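Local coordinates for protein p1 (Rice yellow mottle virus, PDB 6TY2) that suppresses RNA silencing in the infected host and serves viral spread, this piece being its C-terminal zinc-finger part, at residues Gln9-Asn12 with Ala13-Ala17; Glu43-Arg47 with Cys48-Lys52. One frame throughout, in Å; residues are numbered along the deposited sequence.

Contact 1 of 2, residues Gln9-Asn12 with Ala13-Ala17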
ATOM      1  N   GLN A   9      -3.951  -5.055  15.373  1.00 21.83           N
ATOM      2  CA  GLN A   9      -5.270  -5.639  15.629  1.00 21.45           C
ATOM      3  C   GLN A   9      -6.335  -5.075  14.709  1.00 22.69           C
ATOM      4  O   GLN A   9      -7.103  -5.828  14.106  1.00 22.66           O
ATOM      5  CB  GLN A   9      -5.707  -5.417  17.085  1.00 19.48           C
ATOM      6  CG  GLN A   9      -5.119  -6.422  18.076  1.00 25.73           C
ATOM      7  CD  GLN A   9      -5.708  -6.302  19.495  1.00 32.44           C
ATOM      8  OE1 GLN A   9      -6.039  -5.209  19.959  1.00 34.02           O
ATOM      9  NE2 GLN A   9      -5.841  -7.436  20.178  1.00 28.34           N
ATOM     10  N   GLU A  10      -6.399  -3.752  14.613  1.00 23.54           N
ATOM     11  CA  GLU A  10      -7.409  -3.120  13.780  1.00 24.52           C
ATOM     12  C   GLU A  10      -7.172  -3.463  12.310  1.00 22.87           C
ATOM     13  O   GLU A  10      -8.114  -3.739  11.574  1.00 22.66           O
ATOM     14  CB  GLU A  10      -7.431  -1.594  13.957  1.00 26.39           C
ATOM     15  CG  GLU A  10      -7.062  -1.043  15.336  1.00 36.64           C
ATOM     16  CD  GLU A  10      -8.021  -1.415  16.469  1.00 49.35           C
ATOM     17  OE1 GLU A  10      -9.241  -1.140  16.351  1.00 54.44           O
ATOM     18  OE2 GLU A  10      -7.541  -1.961  17.497  1.00 39.47           O
ATOM     19  N   ARG A  11      -5.920  -3.442  11.879  1.00 17.93           N
ATOM     20  CA  ARG A  11      -5.626  -3.816  10.504  1.00 21.60           C
ATOM     21  C   ARG A  11      -5.916  -5.302  10.249  1.00 19.52           C
ATOM     22  O   ARG A  11      -6.456  -5.659   9.207  1.00 22.92           O
ATOM     23  CB  ARG A  11      -4.178  -3.497  10.145  1.00 19.04           C
ATOM     24  CG  ARG A  11      -3.879  -3.752   8.684  1.00 19.90           C
ATOM     25  CD  ARG A  11      -3.068  -2.618   8.105  1.00 24.80           C
ATOM     26  NE  ARG A  11      -2.482  -2.982   6.817  1.00 22.62           N
ATOM     27  CZ  ARG A  11      -3.089  -2.800   5.650  1.00 32.18           C
ATOM     28  NH1 ARG A  11      -4.311  -2.271   5.612  1.00 28.27           N
ATOM     29  NH2 ARG A  11      -2.478  -3.151   4.520  1.00 32.70           N
ATOM     30  N   ASN A  12      -5.594  -6.155  11.214  1.00 21.36           N
ATOM     31  CA  ASN A  12      -5.849  -7.576  11.068  1.00 18.34           C
ATOM     32  C   ASN A  12      -7.334  -7.869  11.037  1.00 19.10           C
ATOM     33  O   ASN A  12      -7.773  -8.714  10.285  1.00 17.47           O
ATOM     34  CB  ASN A  12      -5.168  -8.376  12.184  1.00 22.00           C
ATOM     35  CG  ASN A  12      -3.695  -8.582  11.918  1.00 20.73           C
ATOM     36  OD1 ASN A  12      -3.226  -8.336  10.808  1.00 18.03           O
ATOM     37  ND2 ASN A  12      -2.957  -9.023  12.927  1.00 18.78           N
ATOM     38  N   ALA A  13      -8.111  -7.144  11.830  1.00 20.66           N
ATOM     39  CA  ALA A  13      -9.562  -7.288  11.771  1.00 26.42           C
ATOM     40  C   ALA A  13     -10.049  -7.031  10.349  1.00 23.20           C
ATOM     41  O   ALA A  13     -10.899  -7.743   9.828  1.00 19.57           O
ATOM     42  CB  ALA A  13     -10.237  -6.331  12.758  1.00 22.08           C
ATOM     43  N   GLU A  14      -9.487  -6.012   9.716  1.00 23.18           N
ATOM     44  CA  GLU A  14      -9.937  -5.598   8.395  1.00 19.89           C
ATOM     45  C   GLU A  14      -9.468  -6.573   7.324  1.00 23.73           C
ATOM     46  O   GLU A  14     -10.154  -6.782   6.318  1.00 27.14           O
ATOM     47  CB  GLU A  14      -9.441  -4.183   8.092  1.00 26.42           C
ATOM     48  CG  GLU A  14      -9.890  -3.627   6.753  1.00 34.09           C
ATOM     49  CD  GLU A  14     -11.410  -3.590   6.576  1.00 38.98           C
ATOM     50  OE1 GLU A  14     -12.163  -3.479   7.582  1.00 38.61           O
ATOM     51  OE2 GLU A  14     -11.846  -3.670   5.405  1.00 44.66           O
ATOM     52  N   ILE A  15      -8.299  -7.166   7.547  1.00 20.33           N
ATOM     53  CA  ILE A  15      -7.769  -8.214   6.675  1.00 20.49           C
ATOM     54  C   ILE A  15      -8.697  -9.413   6.700  1.00 21.10           C
ATOM     55  O   ILE A  15      -9.030  -9.974   5.658  1.00 20.33           O
ATOM     56  CB  ILE A  15      -6.359  -8.661   7.122  1.00 19.62           C
ATOM     57  CG1 ILE A  15      -5.328  -7.547   6.915  1.00 25.09           C
ATOM     58  CG2 ILE A  15      -5.949  -9.953   6.439  1.00 17.41           C
ATOM     59  CD1 ILE A  15      -5.347  -6.966   5.531  1.00 30.83           C
ATOM     60  N   SER A  16      -9.116  -9.793   7.910  1.00 19.26           N
ATOM     61  CA  SER A  16     -10.065 -10.884   8.111  1.00 20.17           C
ATOM     62  C   SER A  16     -11.325 -10.672   7.298  1.00 20.97           C
ATOM     63  O   SER A  16     -11.831 -11.600   6.662  1.00 19.77           O
ATOM     64  CB  SER A  16     -10.453 -11.014   9.587  1.00 22.03           C
ATOM     65  OG  SER A  16      -9.455 -11.691  10.335  1.00 25.88           O
ATOM     66  N   ALA A  17     -11.835  -9.446   7.344  1.00 19.01           N
ATOM     67  CA  ALA A  17     -13.109  -9.127   6.711  1.00 20.75           C
ATOM     68  C   ALA A  17     -12.995  -9.217   5.206  1.00 20.05           C
ATOM     69  O   ALA A  17     -13.883  -9.751   4.551  1.00 21.42           O
ATOM     70  CB  ALA A  17     -13.578  -7.737   7.127  1.00 24.93           C
TER
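Ala13 N and Gln9 O meet at 2.8 Å, one turn apart in the middle of the alpha-helix 3-24. Three more i to i+4 backbone bonds follow. Glu14 N donates to Glu10 O and Ile15 N to Arg11 O. Ser16 N reaches Asn12 O at 2.9 Å, with a nearly straight N-H...O angle of 166°. The bond at Glu10 O is the longest of the four, at 3.2 Å from Glu14 N.

The side-chain carbons pack mostly against carbonyl oxygens of the turn before. Ala13 CB sits 3.4 Å from Gln9 O. The CG1 branch of Ile15 lies beside its own backbone N (chi1 -68°), and this brings CG1 back over the preceding turn, 4.4 Å from Arg11 CG. The Ile15 side chain is buried and touches Leu31 and Tyr33 of the loop that follows the helix.

Polar side chains on this part of the helix also serve that loop. Arg11 NH2 forms a salt bridge with Asp40, Asn12 OD1 accepts from the backbone N of Leu34, and Ser16 OG bonds to Tyr33 OH. Arg11, Asn12, Ile15 and Ser16 thus fasten the returning chain to the helix. On the buried side, Ile15 CG1 comes within 3.2 Å of Arg11 O, the same oxygen that accepts from Ile15 N.

Contact 2 of 2, residues Glu43-Arg47 with Cys48-Lys52. With ZN (zinc ion), chain C.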
ATOM      1  N   GLU A  43       4.554   3.794   8.887  1.00 23.43           N
ATOM      2  CA  GLU A  43       4.757   4.563  10.104  1.00 23.06           C
ATOM      3  C   GLU A  43       5.420   3.709  11.181  1.00 21.25           C
ATOM      4  O   GLU A  43       6.130   4.219  12.042  1.00 23.44           O
ATOM      5  CB  GLU A  43       3.416   5.126  10.610  1.00 24.86           C
ATOM      6  CG  GLU A  43       2.751   6.167   9.694  1.00 28.44           C
ATOM      7  CD  GLU A  43       2.094   5.560   8.453  1.00 30.12           C
ATOM      8  OE1 GLU A  43       1.899   4.332   8.399  1.00 24.26           O
ATOM      9  OE2 GLU A  43       1.763   6.320   7.522  1.00 37.76           O
ATOM     10  N   HIS A  44       5.198   2.401  11.117  1.00 20.47           N
ATOM     11  CA  HIS A  44       5.792   1.474  12.073  1.00 20.12           C
ATOM     12  C   HIS A  44       7.253   1.121  11.776  1.00 20.81           C
ATOM     13  O   HIS A  44       7.901   0.468  12.586  1.00 21.09           O
ATOM     14  CB  HIS A  44       4.994   0.174  12.127  1.00 18.09           C
ATOM     15  CG  HIS A  44       3.669   0.291  12.809  1.00 18.49           C
ATOM     16  ND1 HIS A  44       2.878  -0.801  13.070  1.00 19.33           N
ATOM     17  CD2 HIS A  44       3.010   1.365  13.303  1.00 20.78           C
ATOM     18  CE1 HIS A  44       1.775  -0.406  13.685  1.00 21.02           C
ATOM     19  NE2 HIS A  44       1.831   0.903  13.839  1.00 20.00           N
ATOM     20  N   SER A  45       7.753   1.527  10.612  1.00 20.33           N
ATOM     21  CA  SER A  45       9.042   1.059  10.131  1.00 22.18           C
ATOM     22  C   SER A  45      10.135   1.293  11.155  1.00 20.52           C
ATOM     23  O   SER A  45      10.238   2.376  11.716  1.00 23.83           O
ATOM     24  CB  SER A  45       9.404   1.745   8.815  1.00 24.41           C
ATOM     25  OG  SER A  45      10.354   0.981   8.097  1.00 33.74           O
ATOM     26  N   GLY A  46      10.934   0.263  11.401  1.00 20.22           N
ATOM     27  CA  GLY A  46      11.958   0.304  12.428  1.00 21.34           C
ATOM     28  C   GLY A  46      11.547  -0.478  13.652  1.00 21.54           C
ATOM     29  O   GLY A  46      12.201  -1.448  14.054  1.00 22.09           O
ATOM     30  N   ARG A  47      10.458  -0.047  14.269  1.00 19.47           N
ATOM     31  CA  ARG A  47       9.932  -0.772  15.387  1.00 19.85           C
ATOM     32  C   ARG A  47       9.349  -2.083  14.871  1.00 21.83           C
ATOM     33  O   ARG A  47       9.491  -3.110  15.507  1.00 22.73           O
ATOM     34  CB  ARG A  47       8.900   0.069  16.129  1.00 19.11           C
ATOM     35  CG  ARG A  47       9.499   1.321  16.744  1.00 23.99           C
ATOM     36  CD  ARG A  47       8.420   2.208  17.339  1.00 26.29           C
ATOM     37  NE  ARG A  47       7.607   2.795  16.283  1.00 29.70           N
ATOM     38  CZ  ARG A  47       6.565   3.581  16.500  1.00 27.31           C
ATOM     39  NH1 ARG A  47       6.208   3.872  17.738  1.00 34.50           N
ATOM     40  NH2 ARG A  47       5.884   4.074  15.477  1.00 27.90           N
ATOM     41  N   CYS A  48       8.719  -2.047  13.701  1.00 21.35           N
ATOM     42  CA  CYS A  48       8.302  -3.273  13.014  1.00 17.62           C
ATOM     43  C   CYS A  48       9.189  -3.567  11.800  1.00 18.30           C
ATOM     44  O   CYS A  48       9.821  -2.670  11.255  1.00 18.03           O
ATOM     45  CB  CYS A  48       6.838  -3.172  12.569  1.00 14.15           C
ATOM     46  SG  CYS A  48       5.706  -3.121  13.955  1.00 18.86           S
ATOM     47  N   ARG A  49       9.241  -4.828  11.381  1.00 19.16           N
ATOM     48  CA  ARG A  49       9.921  -5.154  10.134  1.00 20.51           C
ATOM     49  C   ARG A  49       9.032  -4.747   8.984  1.00 19.53           C
ATOM     50  O   ARG A  49       7.973  -5.328   8.782  1.00 18.63           O
ATOM     51  CB  ARG A  49      10.241  -6.635  10.041  1.00 18.73           C
ATOM     52  CG  ARG A  49      11.068  -6.991   8.818  1.00 24.82           C
ATOM     53  CD  ARG A  49      11.520  -8.431   8.880  1.00 22.57           C
ATOM     54  NE  ARG A  49      12.385  -8.770   7.759  1.00 23.23           N
ATOM     55  CZ  ARG A  49      13.022  -9.929   7.636  1.00 23.80           C
ATOM     56  NH1 ARG A  49      12.894 -10.863   8.572  1.00 21.80           N
ATOM     57  NH2 ARG A  49      13.788 -10.152   6.579  1.00 31.48           N
ATOM     58  N   PHE A  50       9.460  -3.750   8.227  1.00 15.79           N
ATOM     59  CA  PHE A  50       8.619  -3.201   7.181  1.00 14.64           C
ATOM     60  C   PHE A  50       8.723  -4.055   5.931  1.00 19.49           C
ATOM     61  O   PHE A  50       9.783  -4.187   5.319  1.00 20.15           O
ATOM     62  CB  PHE A  50       9.000  -1.749   6.897  1.00 22.40           C
ATOM     63  CG  PHE A  50       8.114  -1.064   5.899  1.00 17.72           C
ATOM     64  CD1 PHE A  50       6.741  -1.137   6.005  1.00 21.15           C
ATOM     65  CD2 PHE A  50       8.663  -0.325   4.869  1.00 22.00           C
ATOM     66  CE1 PHE A  50       5.926  -0.504   5.091  1.00 21.67           C
ATOM     67  CE2 PHE A  50       7.861   0.317   3.951  1.00 23.19           C
ATOM     68  CZ  PHE A  50       6.489   0.227   4.061  1.00 20.25           C
ATOM     69  N   VAL A  51       7.593  -4.646   5.578  1.00 18.06           N
ATOM     70  CA  VAL A  51       7.456  -5.511   4.430  1.00 20.46           C
ATOM     71  C   VAL A  51       6.397  -4.866   3.567  1.00 22.01           C
ATOM     72  O   VAL A  51       5.203  -5.109   3.752  1.00 16.52           O
ATOM     73  CB  VAL A  51       7.058  -6.929   4.847  1.00 21.65           C
ATOM     74  CG1 VAL A  51       6.862  -7.823   3.620  1.00 22.38           C
ATOM     75  CG2 VAL A  51       8.121  -7.484   5.781  1.00 19.93           C
ATOM     76  N   LYS A  52       6.854  -4.019   2.648  1.00 15.13           N
ATOM     77  CA  LYS A  52       6.014  -2.998   2.041  1.00 19.58           C
ATOM     78  C   LYS A  52       4.822  -3.557   1.267  1.00 20.97           C
ATOM     79  O   LYS A  52       3.739  -2.964   1.255  1.00 20.52           O
ATOM     80  CB  LYS A  52       6.859  -2.135   1.115  1.00 21.71           C
ATOM     81  CG  LYS A  52       6.112  -0.983   0.485  1.00 20.20           C
ATOM     82  CD  LYS A  52       7.037  -0.252  -0.480  1.00 23.97           C
ATOM     83  CE  LYS A  52       6.376   0.936  -1.119  1.00 20.34           C
ATOM     84  NZ  LYS A  52       7.390   1.635  -1.979  1.00 24.53           N
TER
HETATM   85 ZN    ZN C 101       3.794  -2.776  12.732  1.00 21.45          ZN
HETATM   86  O   HOH W   1      11.621  -1.880   9.207  1.00 24.79           O
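The single N-H of Gly46 is shared by two acceptors, Cys48 O and a water. Its bond to Cys48 O is weak and bent, 3.1 Å from Gly46 N. The water also accepts from Phe50 N at 3.0 Å, so it bridges the two sides of the turn. The turn is closed more firmly by Cys48 N, which donates to His44 O over 2.9 Å at an angle of 171°. Gly46 has a positive phi, and a CB there would press on the carbonyl O of Ser45.

This tight loop brings two zinc ligands together. His44 ND1 binds the zinc ion at 2.2 Å, and Cys48 SG binds it at 2.3 Å. Both side chains start beside their own backbone N (chi1 -73° for His44, -67° for Cys48) and converge on the metal. The sulfur stands oblique to the imidazole ring. His8 from helix 3-24 and Cys39 complete the four-ligand site, and Ile4 of the same helix packs on both His44 and Cys48. The other ring nitrogen, His44 NE2, is hydrogen-bonded to Glu7, a second-shell residue that fixes the rotation of the imidazole.

Beyond the metal, Ser45 OG lies 3.3 Å from Phe50 CB and meets the ring obliquely. Lys52 CA lies against one face of that ring, offset toward its rim. Arg47 turns back so that NH2 points in plane at Glu43 O, a weak bond. Lys52 NZ donates to the backbone O of Ala29 and of Leu31 of the second subunit.

With two histidines and two cysteines, the zinc ion has the ligand set of a structural zinc-finger site. The acidic partner on His44 would probably make its imidazole a stronger electron donor to the metal.

Contact 1 comes first along the chain, within helix 3-24. Contact 2 follows in the loop region after the helix. Their centres are about 17 Å apart, on opposite sides of the chain's centre, and their nearest atoms are about 7 Å apart without touching. The zinc site relates them. His8 lies just before contact 1 on the same helix, while contact 2 supplies His44 and Cys48. Contact 1 also holds the connecting chain, up to Asp40, the residue after the ligand Cys39. The metal and these helix-to-loop bonds together tie one long helix to a chain that has no strands, consistent with a small zinc-finger fold held by its metal.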